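Local structure of carbamate kinase (Aeropyrum pernix, 2E9Y) at residues V8-G13 and V214-A219; A81-Q86 and G195-V200; S115-D120 and V171-R176. The protein probably catalyses reversible phosphoryl transfer between carbamoyl phosphate and ADP, as carbamate kinases of the amino acid kinase family do. One frame throughout, in Å; residues are numbered along the deposited sequence. Where two conformers were deposited one is given.

Interaction 1: V8-G13 and V214-A219; sequences VIALGG and VDKDLA
Lys216 carries most of this contact, reaching from the first turn of helix 216-226 to the backbone at Leu11. Its CG is wedged between the N and C branches of the main chain (chi1 64°), and the side chain bends at chi2 before running straight to NZ. Lys216 NZ donates to Leu11 O at 2.9 Å, from above the carbonyl plane (66° out of it) and not along a lone pair. It also forms a salt bridge to its neighbour, NZ to Asp217 OD1 at 2.7 Å. These two short bonds define the tight part, with Ala10 CB directed at the helix and lying 3.8 Å from Lys216 NZ and 3.9 Å from Asp217 OD1. Asp217 OD2 is paired with Lys278, so the buried carboxylate lies between two ammonium groups, which would probably favour its charged form. Gly12 and Gly13 belong to the glycine-rich segment that follows the first strand in the amino acid kinase fold, and in relatives it lies beside the phosphoryl-transfer site. Here the packing loosens: Gly12 is partly exposed, its N 4.1 Å from Lys216 NZ, and Gly13 is exposed. Just before Lys216, at the N-terminus of helix 216-226, Asp215 is the N-cap, its OD1 accepting from Leu218 N at 2.9 Å through the anti lone pair. Lys216 was deposited in two conformers; the bonds described are those of one.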
ATOM      1  N   VAL A   8      -1.614 -10.434  18.672  1.00 19.05           N
ATOM      2  CA  VAL A   8      -0.839  -9.868  17.575  1.00 19.01           C
ATOM      3  C   VAL A   8      -0.010 -11.062  17.115  1.00 18.37           C
ATOM      4  O   VAL A   8       0.727 -11.652  17.906  1.00 18.09           O
ATOM      5  CB  VAL A   8       0.084  -8.715  18.047  1.00 17.07           C
ATOM      6  CG1 VAL A   8       1.091  -8.372  16.956  1.00 17.15           C
ATOM      7  CG2 VAL A   8      -0.756  -7.487  18.367  1.00 18.37           C
ATOM      8  N   ILE A   9      -0.165 -11.439  15.851  1.00 16.71           N
ATOM      9  CA  ILE A   9       0.545 -12.587  15.297  1.00 17.31           C
ATOM     10  C   ILE A   9       1.563 -12.121  14.267  1.00 18.14           C
ATOM     11  O   ILE A   9       1.195 -11.608  13.214  1.00 18.30           O
ATOM     12  CB  ILE A   9      -0.443 -13.565  14.626  1.00 18.95           C
ATOM     13  CG1 ILE A   9      -1.484 -14.018  15.657  1.00 20.86           C
ATOM     14  CG2 ILE A   9       0.302 -14.765  14.055  1.00 18.67           C
ATOM     15  CD1 ILE A   9      -2.653 -14.785  15.078  1.00 20.95           C
ATOM     16  N   ALA A  10       2.837 -12.303  14.589  1.00 15.75           N
ATOM     17  CA  ALA A  10       3.925 -11.898  13.711  1.00 17.63           C
ATOM     18  C   ALA A  10       4.378 -13.042  12.803  1.00 17.09           C
ATOM     19  O   ALA A  10       5.011 -13.996  13.256  1.00 17.29           O
ATOM     20  CB  ALA A  10       5.099 -11.392  14.548  1.00 17.30           C
ATOM     21  N   LEU A  11       4.047 -12.930  11.521  1.00 17.42           N
ATOM     22  CA  LEU A  11       4.418 -13.938  10.535  1.00 18.83           C
ATOM     23  C   LEU A  11       5.853 -13.742  10.061  1.00 20.54           C
ATOM     24  O   LEU A  11       6.394 -12.635  10.123  1.00 20.25           O
ATOM     25  CB  LEU A  11       3.478 -13.868   9.325  1.00 18.09           C
ATOM     26  CG  LEU A  11       1.991 -14.097   9.594  1.00 17.56           C
ATOM     27  CD1 LEU A  11       1.188 -13.965   8.298  1.00 20.23           C
ATOM     28  CD2 LEU A  11       1.807 -15.487  10.195  1.00 19.55           C
ATOM     29  N   GLY A  12       6.459 -14.825   9.587  1.00 21.16           N
ATOM     30  CA  GLY A  12       7.825 -14.771   9.095  1.00 22.82           C
ATOM     31  C   GLY A  12       7.898 -14.973   7.591  1.00 23.02           C
ATOM     32  O   GLY A  12       6.874 -15.005   6.910  1.00 23.23           O
ATOM     33  N   GLY A  13       9.111 -15.119   7.070  1.00 23.56           N
ATOM     34  CA  GLY A  13       9.281 -15.303   5.640  1.00 25.06           C
ATOM     35  C   GLY A  13       8.568 -16.509   5.049  1.00 26.68           C
ATOM     36  O   GLY A  13       8.081 -16.449   3.917  1.00 26.51           O
ATOM     37  N   VAL A 214      12.933  -1.415  10.342  1.00 17.26           N
ATOM     38  CA  VAL A 214      12.634  -1.687  11.743  1.00 15.08           C
ATOM     39  C   VAL A 214      12.349  -3.177  11.863  1.00 15.36           C
ATOM     40  O   VAL A 214      11.625  -3.735  11.040  1.00 16.52           O
ATOM     41  CB  VAL A 214      11.408  -0.870  12.207  1.00 16.27           C
ATOM     42  CG1 VAL A 214      11.024  -1.244  13.632  1.00 14.87           C
ATOM     43  CG2 VAL A 214      11.723   0.614  12.106  1.00 18.89           C
ATOM     44  N   ASP A 215      12.934  -3.822  12.871  1.00 14.25           N
ATOM     45  CA  ASP A 215      12.728  -5.250  13.082  1.00 15.23           C
ATOM     46  C   ASP A 215      11.232  -5.513  13.267  1.00 15.19           C
ATOM     47  O   ASP A 215      10.588  -4.917  14.137  1.00 15.77           O
ATOM     48  CB  ASP A 215      13.490  -5.716  14.324  1.00 17.82           C
ATOM     49  CG  ASP A 215      13.418  -7.210  14.521  1.00 20.17           C
ATOM     50  OD1 ASP A 215      12.409  -7.686  15.080  1.00 18.73           O
ATOM     51  OD2 ASP A 215      14.367  -7.909  14.107  1.00 21.16           O
ATOM     52  N   LYS A 216      10.680  -6.412  12.461  1.00 14.93           N
ATOM     53  CA  LYS A 216       9.251  -6.698  12.535  1.00 15.14           C
ATOM     54  C   LYS A 216       8.808  -7.327  13.850  1.00 15.02           C
ATOM     55  O   LYS A 216       7.665  -7.156  14.269  1.00 16.55           O
ATOM     56  CB  LYS A 216       8.829  -7.594  11.365  1.00 16.35           C
ATOM     57  CG  LYS A 216       9.454  -8.980  11.348  0.50 17.26           C
ATOM     58  CD  LYS A 216       8.583  -9.986  12.073  0.50 17.18           C
ATOM     59  CE  LYS A 216       9.045 -11.410  11.799  0.50 14.77           C
ATOM     60  NZ  LYS A 216       8.151 -12.402  12.447  0.50 15.93           N
ATOM     61  N   ASP A 217       9.700  -8.059  14.502  1.00 15.00           N
ATOM     62  CA  ASP A 217       9.336  -8.688  15.766  1.00 17.39           C
ATOM     63  C   ASP A 217       9.333  -7.670  16.900  1.00 17.16           C
ATOM     64  O   ASP A 217       8.400  -7.639  17.709  1.00 18.14           O
ATOM     65  CB  ASP A 217      10.281  -9.853  16.060  1.00 18.24           C
ATOM     66  CG  ASP A 217      10.115 -10.983  15.060  1.00 20.34           C
ATOM     67  OD1 ASP A 217       8.959 -11.406  14.851  1.00 18.91           O
ATOM     68  OD2 ASP A 217      11.123 -11.441  14.482  1.00 20.32           O
ATOM     69  N   LEU A 218      10.360  -6.829  16.957  1.00 16.86           N
ATOM     70  CA  LEU A 218      10.421  -5.798  17.991  1.00 17.10           C
ATOM     71  C   LEU A 218       9.223  -4.867  17.827  1.00 17.54           C
ATOM     72  O   LEU A 218       8.584  -4.477  18.807  1.00 15.74           O
ATOM     73  CB  LEU A 218      11.720  -4.994  17.873  1.00 17.50           C
ATOM     74  CG  LEU A 218      13.013  -5.791  18.071  1.00 19.56           C
ATOM     75  CD1 LEU A 218      14.205  -4.843  18.071  1.00 19.71           C
ATOM     76  CD2 LEU A 218      12.936  -6.562  19.389  1.00 20.47           C
ATOM     77  N   ALA A 219       8.919  -4.515  16.580  1.00 15.19           N
ATOM     78  CA  ALA A 219       7.793  -3.633  16.295  1.00 14.17           C
ATOM     79  C   ALA A 219       6.460  -4.280  16.668  1.00 14.36           C
ATOM     80  O   ALA A 219       5.589  -3.619  17.231  1.00 13.35           O
ATOM     81  CB  ALA A 219       7.784  -3.243  14.810  1.00 14.71           C
TER

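Interaction 2: A81-Q86 and G195-V200; sequences ATAMTQ and GGVPVV
Thr82 is the first residue of 81-86 to meet 195-200, its CB directed toward it. The methyl does the touching: CG2, anti to the backbone N, lies 3.8 Å from Gly196 O and 3.9 Å from Val197 CG2, and the two branched side chains pass alongside each other, pointing opposite ways. Its hydroxyl sits beside the backbone N and is hydrogen-bonded to Leu78 O one turn earlier. Ala83 follows with a lighter apolar touch, CB to Val197 CG2 at 4.2 Å; both residues also pack on Leu91 of the second subunit. Thr85 does not touch 195-200; its OG1 donates to Thr82 O on a lone pair at 2.6 Å and also bonds Asn55 ND2. Gln86 then extends beyond CG and brings its amide to the start of the strand, NE2 reaching 3.6 Å from Gly196 CA and 4.0 Å from Val197 CG2. The polar end is held elsewhere, OE1 accepting from Ser115 N and NE2 donating to Gly193 O, which fixes the rotation of the amide. Gly196 has a positive phi (102°), where a CB would press on Gly195 O, so these backbone angles favour glycine. The axes of helix 81-86 and strand 197-200 approach to 9.0 Å, their N-to-C directions 138° apart. Such helix-on-strand packing belongs to the layered alpha/beta fold of amino acid kinases, with helix 78-103 between the central sheet and the second subunit.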
ATOM      1  N   ALA A  81       9.625   2.234  -0.666  1.00 11.76           N
ATOM      2  CA  ALA A  81       9.711   0.821  -1.019  1.00 11.75           C
ATOM      3  C   ALA A  81       9.018   0.009   0.077  1.00 12.46           C
ATOM      4  O   ALA A  81       8.246  -0.910  -0.205  1.00 11.29           O
ATOM      5  CB  ALA A  81      11.169   0.392  -1.155  1.00 10.91           C
ATOM      6  N   THR A  82       9.280   0.360   1.331  1.00 11.22           N
ATOM      7  CA  THR A  82       8.650  -0.346   2.440  1.00 11.84           C
ATOM      8  C   THR A  82       7.127  -0.209   2.372  1.00 11.30           C
ATOM      9  O   THR A  82       6.407  -1.191   2.552  1.00 11.60           O
ATOM     10  CB  THR A  82       9.153   0.182   3.802  1.00 14.78           C
ATOM     11  OG1 THR A  82      10.531  -0.168   3.963  1.00 16.38           O
ATOM     12  CG2 THR A  82       8.345  -0.421   4.946  1.00 14.02           C
ATOM     13  N   ALA A  83       6.637   1.000   2.111  1.00 10.89           N
ATOM     14  CA  ALA A  83       5.187   1.211   2.012  1.00 11.78           C
ATOM     15  C   ALA A  83       4.622   0.319   0.909  1.00 12.65           C
ATOM     16  O   ALA A  83       3.567  -0.308   1.067  1.00 10.71           O
ATOM     17  CB  ALA A  83       4.878   2.678   1.713  1.00 13.97           C
ATOM     18  N   MET A  84       5.326   0.263  -0.216  1.00 11.30           N
ATOM     19  CA  MET A  84       4.913  -0.581  -1.327  1.00 11.85           C
ATOM     20  C   MET A  84       4.757  -2.035  -0.886  1.00 11.76           C
ATOM     21  O   MET A  84       3.806  -2.720  -1.239  1.00 10.49           O
ATOM     22  CB  MET A  84       5.973  -0.479  -2.425  1.00 12.39           C
ATOM     23  CG  MET A  84       5.853   0.812  -3.237  1.00 14.66           C
ATOM     24  SD  MET A  84       7.005   0.859  -4.617  1.00 19.10           S
ATOM     25  CE  MET A  84       6.804   2.594  -5.048  1.00 20.06           C
ATOM     26  N   THR A  85       5.721  -2.535  -0.106  1.00 11.26           N
ATOM     27  CA  THR A  85       5.647  -3.927   0.335  1.00 11.70           C
ATOM     28  C   THR A  85       4.459  -4.175   1.261  1.00 12.16           C
ATOM     29  O   THR A  85       3.968  -5.302   1.354  1.00 12.25           O
ATOM     30  CB  THR A  85       6.952  -4.410   1.054  1.00 11.72           C
ATOM     31  OG1 THR A  85       7.139  -3.705   2.289  1.00 12.92           O
ATOM     32  CG2 THR A  85       8.160  -4.201   0.156  1.00 11.41           C
ATOM     33  N   GLN A  86       3.995  -3.143   1.959  1.00 11.16           N
ATOM     34  CA  GLN A  86       2.846  -3.336   2.840  1.00 12.02           C
ATOM     35  C   GLN A  86       1.606  -3.623   1.996  1.00 11.17           C
ATOM     36  O   GLN A  86       0.769  -4.441   2.371  1.00 12.97           O
ATOM     37  CB  GLN A  86       2.607  -2.110   3.739  1.00 10.22           C
ATOM     38  CG  GLN A  86       3.746  -1.841   4.726  1.00 10.90           C
ATOM     39  CD  GLN A  86       3.434  -0.737   5.737  1.00 11.60           C
ATOM     40  OE1 GLN A  86       2.544   0.091   5.527  1.00 13.37           O
ATOM     41  NE2 GLN A  86       4.187  -0.715   6.837  1.00 10.92           N
ATOM     42  N   GLY A 195       7.649  -4.329   9.450  1.00 14.57           N
ATOM     43  CA  GLY A 195       8.100  -3.668  10.674  1.00 15.52           C
ATOM     44  C   GLY A 195       7.640  -2.205  10.733  1.00 16.44           C
ATOM     45  O   GLY A 195       7.848  -1.491  11.704  1.00 16.69           O
ATOM     46  N   GLY A 196       7.030  -1.757   9.619  1.00 14.02           N
ATOM     47  CA  GLY A 196       6.492  -0.402   9.584  1.00 13.91           C
ATOM     48  C   GLY A 196       7.405   0.571   8.824  1.00 15.08           C
ATOM     49  O   GLY A 196       8.596   0.342   8.656  1.00 13.69           O
ATOM     50  N   VAL A 197       6.792   1.673   8.349  1.00 14.23           N
ATOM     51  CA  VAL A 197       7.563   2.773   7.768  1.00 15.47           C
ATOM     52  C   VAL A 197       8.136   3.701   8.855  1.00 15.62           C
ATOM     53  O   VAL A 197       7.409   4.349   9.605  1.00 16.49           O
ATOM     54  CB  VAL A 197       6.610   3.556   6.862  1.00 13.75           C
ATOM     55  CG1 VAL A 197       7.318   4.766   6.257  1.00 16.21           C
ATOM     56  CG2 VAL A 197       6.103   2.659   5.749  1.00 15.96           C
ATOM     57  N   PRO A 198       9.481   3.758   8.984  1.00 17.21           N
ATOM     58  CA  PRO A 198      10.111   4.587   9.995  1.00 17.60           C
ATOM     59  C   PRO A 198       9.984   6.060   9.719  1.00 15.98           C
ATOM     60  O   PRO A 198      10.281   6.564   8.645  1.00 14.88           O
ATOM     61  CB  PRO A 198      11.601   4.291  10.024  1.00 19.79           C
ATOM     62  CG  PRO A 198      11.851   3.100   9.129  1.00 21.37           C
ATOM     63  CD  PRO A 198      10.514   3.040   8.245  1.00 18.89           C
ATOM     64  N   VAL A 199       9.559   6.739  10.769  1.00 14.84           N
ATOM     65  CA  VAL A 199       9.596   8.170  10.754  1.00 15.24           C
ATOM     66  C   VAL A 199      10.217   8.677  12.046  1.00 15.44           C
ATOM     67  O   VAL A 199      10.313   7.969  13.046  1.00 16.84           O
ATOM     68  CB  VAL A 199       8.152   8.648  10.659  1.00 15.30           C
ATOM     69  CG1 VAL A 199       7.535   8.152   9.354  1.00 17.74           C
ATOM     70  CG2 VAL A 199       7.353   8.089  11.825  1.00 14.03           C
ATOM     71  N   VAL A 200      10.735   9.920  11.971  1.00 17.51           N
ATOM     72  CA  VAL A 200      11.273  10.573  13.174  1.00 18.88           C
ATOM     73  C   VAL A 200      10.549  11.884  13.418  1.00 20.84           C
ATOM     74  O   VAL A 200      10.025  12.514  12.508  1.00 20.29           O
ATOM     75  CB  VAL A 200      12.774  10.838  12.952  1.00 20.11           C
ATOM     76  CG1 VAL A 200      13.540   9.519  12.820  1.00 20.57           C
ATOM     77  CG2 VAL A 200      12.980  11.669  11.702  1.00 19.82           C
TER

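Interaction 3: S115-D120 and V171-R176; sequences SRVLVD and VSIVDR
An antiparallel strand pair with a classic beta bulge joins these segments, Val171 and Ser172 both facing Leu118. Two straight bonds define it: Leu118 N to Ser172 O and Val171 N to Leu118 O, both 2.8 Å and nearly along the C=O axes. On one face Val117 CG2 meets Ile173 CD1 at 3.8 Å, side by side; on the other, Leu118 CB and CD2 each lie 3.1 Å from Ser172 OG. A type I turn from Ile173 to Arg176 delivers Asp175 to Arg116. The guanidinium grips the carboxylate side-on, the planes 24° apart: Arg116 NE reaches Asp175 OD2 at 3.0 Å on its syn lone pair and NH2 reaches Asp175 OD1 at 3.0 Å from above the carboxylate plane, while Arg116 N holds the anti lone pair of OD2 at 2.8 Å. Val174 CG1 lies over one guanidinium face, its CG2 against Leu118 CB. An alanine in place of Asp175 would remove all three bonds and would probably leave the guanidinium held less firmly, by Glu98 and His95 of the second subunit. Lys94 of that subunit pairs with Asp175 OD1, so this buried ion pair joins a charge network across the dimer interface, likely to keep both groups ionised.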
ATOM      1  N   SER A 115       1.224   1.397   7.746  1.00 15.09           N
ATOM      2  CA  SER A 115       1.660   1.605   9.129  1.00 14.92           C
ATOM      3  C   SER A 115       3.051   2.273   9.222  1.00 13.46           C
ATOM      4  O   SER A 115       4.011   1.842   8.593  1.00 14.11           O
ATOM      5  CB  SER A 115       1.686   0.247   9.806  1.00 14.98           C
ATOM      6  OG  SER A 115       0.386  -0.325   9.700  1.00 14.87           O
ATOM      7  N   ARG A 116       3.119   3.363  10.021  1.00 14.21           N
ATOM      8  CA  ARG A 116       4.414   3.996  10.287  1.00 14.87           C
ATOM      9  C   ARG A 116       4.861   3.722  11.724  1.00 16.33           C
ATOM     10  O   ARG A 116       4.044   3.561  12.620  1.00 14.36           O
ATOM     11  CB  ARG A 116       4.254   5.506  10.132  1.00 15.33           C
ATOM     12  CG  ARG A 116       4.010   5.985   8.693  1.00 13.27           C
ATOM     13  CD  ARG A 116       3.421   7.399   8.661  1.00 13.85           C
ATOM     14  NE  ARG A 116       2.148   7.394   9.388  1.00 14.73           N
ATOM     15  CZ  ARG A 116       1.496   8.559   9.604  1.00 15.26           C
ATOM     16  NH1 ARG A 116       1.970   9.723   9.178  1.00 16.87           N
ATOM     17  NH2 ARG A 116       0.326   8.524  10.266  1.00 16.01           N
ATOM     18  N   VAL A 117       6.171   3.665  11.943  1.00 15.00           N
ATOM     19  CA  VAL A 117       6.706   3.406  13.271  1.00 14.89           C
ATOM     20  C   VAL A 117       7.673   4.523  13.640  1.00 15.15           C
ATOM     21  O   VAL A 117       8.553   4.874  12.855  1.00 15.33           O
ATOM     22  CB  VAL A 117       7.446   2.050  13.321  1.00 15.68           C
ATOM     23  CG1 VAL A 117       8.079   1.843  14.685  1.00 14.99           C
ATOM     24  CG2 VAL A 117       6.474   0.925  13.033  1.00 19.26           C
ATOM     25  N   LEU A 118       7.494   5.092  14.829  1.00 14.30           N
ATOM     26  CA  LEU A 118       8.360   6.172  15.302  1.00 15.38           C
ATOM     27  C   LEU A 118       9.672   5.603  15.846  1.00 15.25           C
ATOM     28  O   LEU A 118       9.666   4.658  16.631  1.00 16.20           O
ATOM     29  CB  LEU A 118       7.654   6.969  16.412  1.00 15.52           C
ATOM     30  CG  LEU A 118       8.396   8.183  16.987  1.00 17.88           C
ATOM     31  CD1 LEU A 118       8.470   9.272  15.930  1.00 16.23           C
ATOM     32  CD2 LEU A 118       7.680   8.705  18.223  1.00 18.70           C
ATOM     33  N   VAL A 119      10.795   6.170  15.412  1.00 15.68           N
ATOM     34  CA  VAL A 119      12.102   5.738  15.898  1.00 17.05           C
ATOM     35  C   VAL A 119      12.823   6.978  16.423  1.00 19.09           C
ATOM     36  O   VAL A 119      12.402   8.104  16.140  1.00 19.45           O
ATOM     37  CB  VAL A 119      12.940   5.050  14.784  1.00 17.50           C
ATOM     38  CG1 VAL A 119      12.207   3.800  14.295  1.00 17.04           C
ATOM     39  CG2 VAL A 119      13.193   6.009  13.628  1.00 17.76           C
ATOM     40  N   ASP A 120      13.892   6.779  17.191  1.00 19.23           N
ATOM     41  CA  ASP A 120      14.634   7.904  17.759  1.00 23.10           C
ATOM     42  C   ASP A 120      15.881   8.235  16.949  1.00 21.34           C
ATOM     43  O   ASP A 120      16.680   7.360  16.626  1.00 22.82           O
ATOM     44  CB  ASP A 120      15.024   7.596  19.207  1.00 26.06           C
ATOM     45  CG  ASP A 120      15.452   8.835  19.972  1.00 30.32           C
ATOM     46  OD1 ASP A 120      16.405   9.510  19.534  1.00 30.06           O
ATOM     47  OD2 ASP A 120      14.828   9.137  21.011  1.00 34.34           O
ATOM     48  N   VAL A 171       9.889   2.937  18.784  1.00 18.76           N
ATOM     49  CA  VAL A 171       9.533   3.705  19.975  1.00 19.25           C
ATOM     50  C   VAL A 171       8.026   3.722  20.185  1.00 19.06           C
ATOM     51  O   VAL A 171       7.545   3.562  21.306  1.00 19.01           O
ATOM     52  CB  VAL A 171      10.051   5.148  19.875  1.00 21.17           C
ATOM     53  CG1 VAL A 171       9.614   5.949  21.094  1.00 22.92           C
ATOM     54  CG2 VAL A 171      11.572   5.135  19.762  1.00 20.32           C
ATOM     55  N   SER A 172       7.282   3.922  19.103  1.00 18.04           N
ATOM     56  CA  SER A 172       5.828   3.933  19.170  1.00 18.21           C
ATOM     57  C   SER A 172       5.264   3.638  17.792  1.00 17.78           C
ATOM     58  O   SER A 172       5.930   3.863  16.780  1.00 16.77           O
ATOM     59  CB  SER A 172       5.318   5.293  19.667  1.00 18.32           C
ATOM     60  OG  SER A 172       5.697   6.344  18.798  0.50 19.66           O
ATOM     61  N   ILE A 173       4.044   3.111  17.753  1.00 17.12           N
ATOM     62  CA  ILE A 173       3.400   2.815  16.478  1.00 16.29           C
ATOM     63  C   ILE A 173       2.512   4.015  16.174  1.00 16.36           C
ATOM     64  O   ILE A 173       1.460   4.204  16.790  1.00 16.54           O
ATOM     65  CB  ILE A 173       2.546   1.535  16.557  1.00 17.20           C
ATOM     66  CG1 ILE A 173       3.400   0.360  17.059  1.00 17.35           C
ATOM     67  CG2 ILE A 173       1.956   1.225  15.189  1.00 18.59           C
ATOM     68  CD1 ILE A 173       4.692   0.122  16.275  1.00 16.68           C
ATOM     69  N   VAL A 174       2.953   4.835  15.227  1.00 16.17           N
ATOM     70  CA  VAL A 174       2.230   6.043  14.859  1.00 15.76           C
ATOM     71  C   VAL A 174       0.763   5.801  14.520  1.00 15.16           C
ATOM     72  O   VAL A 174      -0.120   6.566  14.925  1.00 14.14           O
ATOM     73  CB  VAL A 174       2.915   6.730  13.658  1.00 17.07           C
ATOM     74  CG1 VAL A 174       2.135   7.964  13.240  1.00 16.81           C
ATOM     75  CG2 VAL A 174       4.346   7.108  14.033  1.00 15.97           C
ATOM     76  N   ASP A 175       0.508   4.721  13.796  1.00 13.97           N
ATOM     77  CA  ASP A 175      -0.838   4.397  13.360  1.00 15.56           C
ATOM     78  C   ASP A 175      -1.601   3.421  14.245  1.00 16.29           C
ATOM     79  O   ASP A 175      -2.558   2.784  13.807  1.00 15.57           O
ATOM     80  CB  ASP A 175      -0.762   3.901  11.920  1.00 14.85           C
ATOM     81  CG  ASP A 175      -0.281   4.985  10.984  1.00 16.93           C
ATOM     82  OD1 ASP A 175      -1.054   5.939  10.754  1.00 17.47           O
ATOM     83  OD2 ASP A 175       0.870   4.902  10.506  1.00 16.32           O
ATOM     84  N   ARG A 176      -1.186   3.334  15.501  1.00 16.49           N
ATOM     85  CA  ARG A 176      -1.827   2.448  16.465  1.00 18.41           C
ATOM     86  C   ARG A 176      -3.351   2.596  16.488  1.00 18.05           C
ATOM     87  O   ARG A 176      -4.071   1.595  16.461  1.00 18.22           O
ATOM     88  CB  ARG A 176      -1.242   2.712  17.858  1.00 20.32           C
ATOM     89  CG  ARG A 176      -1.821   1.871  18.977  1.00 24.29           C
ATOM     90  CD  ARG A 176      -3.136   2.446  19.464  1.00 30.61           C
ATOM     91  NE  ARG A 176      -3.669   1.692  20.591  1.00 34.80           N
ATOM     92  CZ  ARG A 176      -4.881   1.878  21.102  1.00 35.62           C
ATOM     93  NH1 ARG A 176      -5.688   2.796  20.583  1.00 36.74           N
ATOM     94  NH2 ARG A 176      -5.284   1.144  22.129  1.00 36.83           N
TER

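Overall arrangement
The chain enters through strand 6-10, which interaction 1 later ties to helix 216-226. Helix 78-103 comes next and then strand 112-119. The first loop to close is that of interaction 3, when 171-176 returns to 115-120. Interaction 2 closes around it as 195-200 reaches 81-86, and interaction 1 encloses both, so the three nest without crossing. All reach the same mixed sheet. Interactions 2 and 3 are direct neighbours there: Val197 pairs with Ser115 and Val117 by probable backbone bonds, and both contacts touch the second subunit. Interaction 1 joins them by packing, through Val214 against Pro198 and Val119, its centre about 13 and 14 Å from theirs.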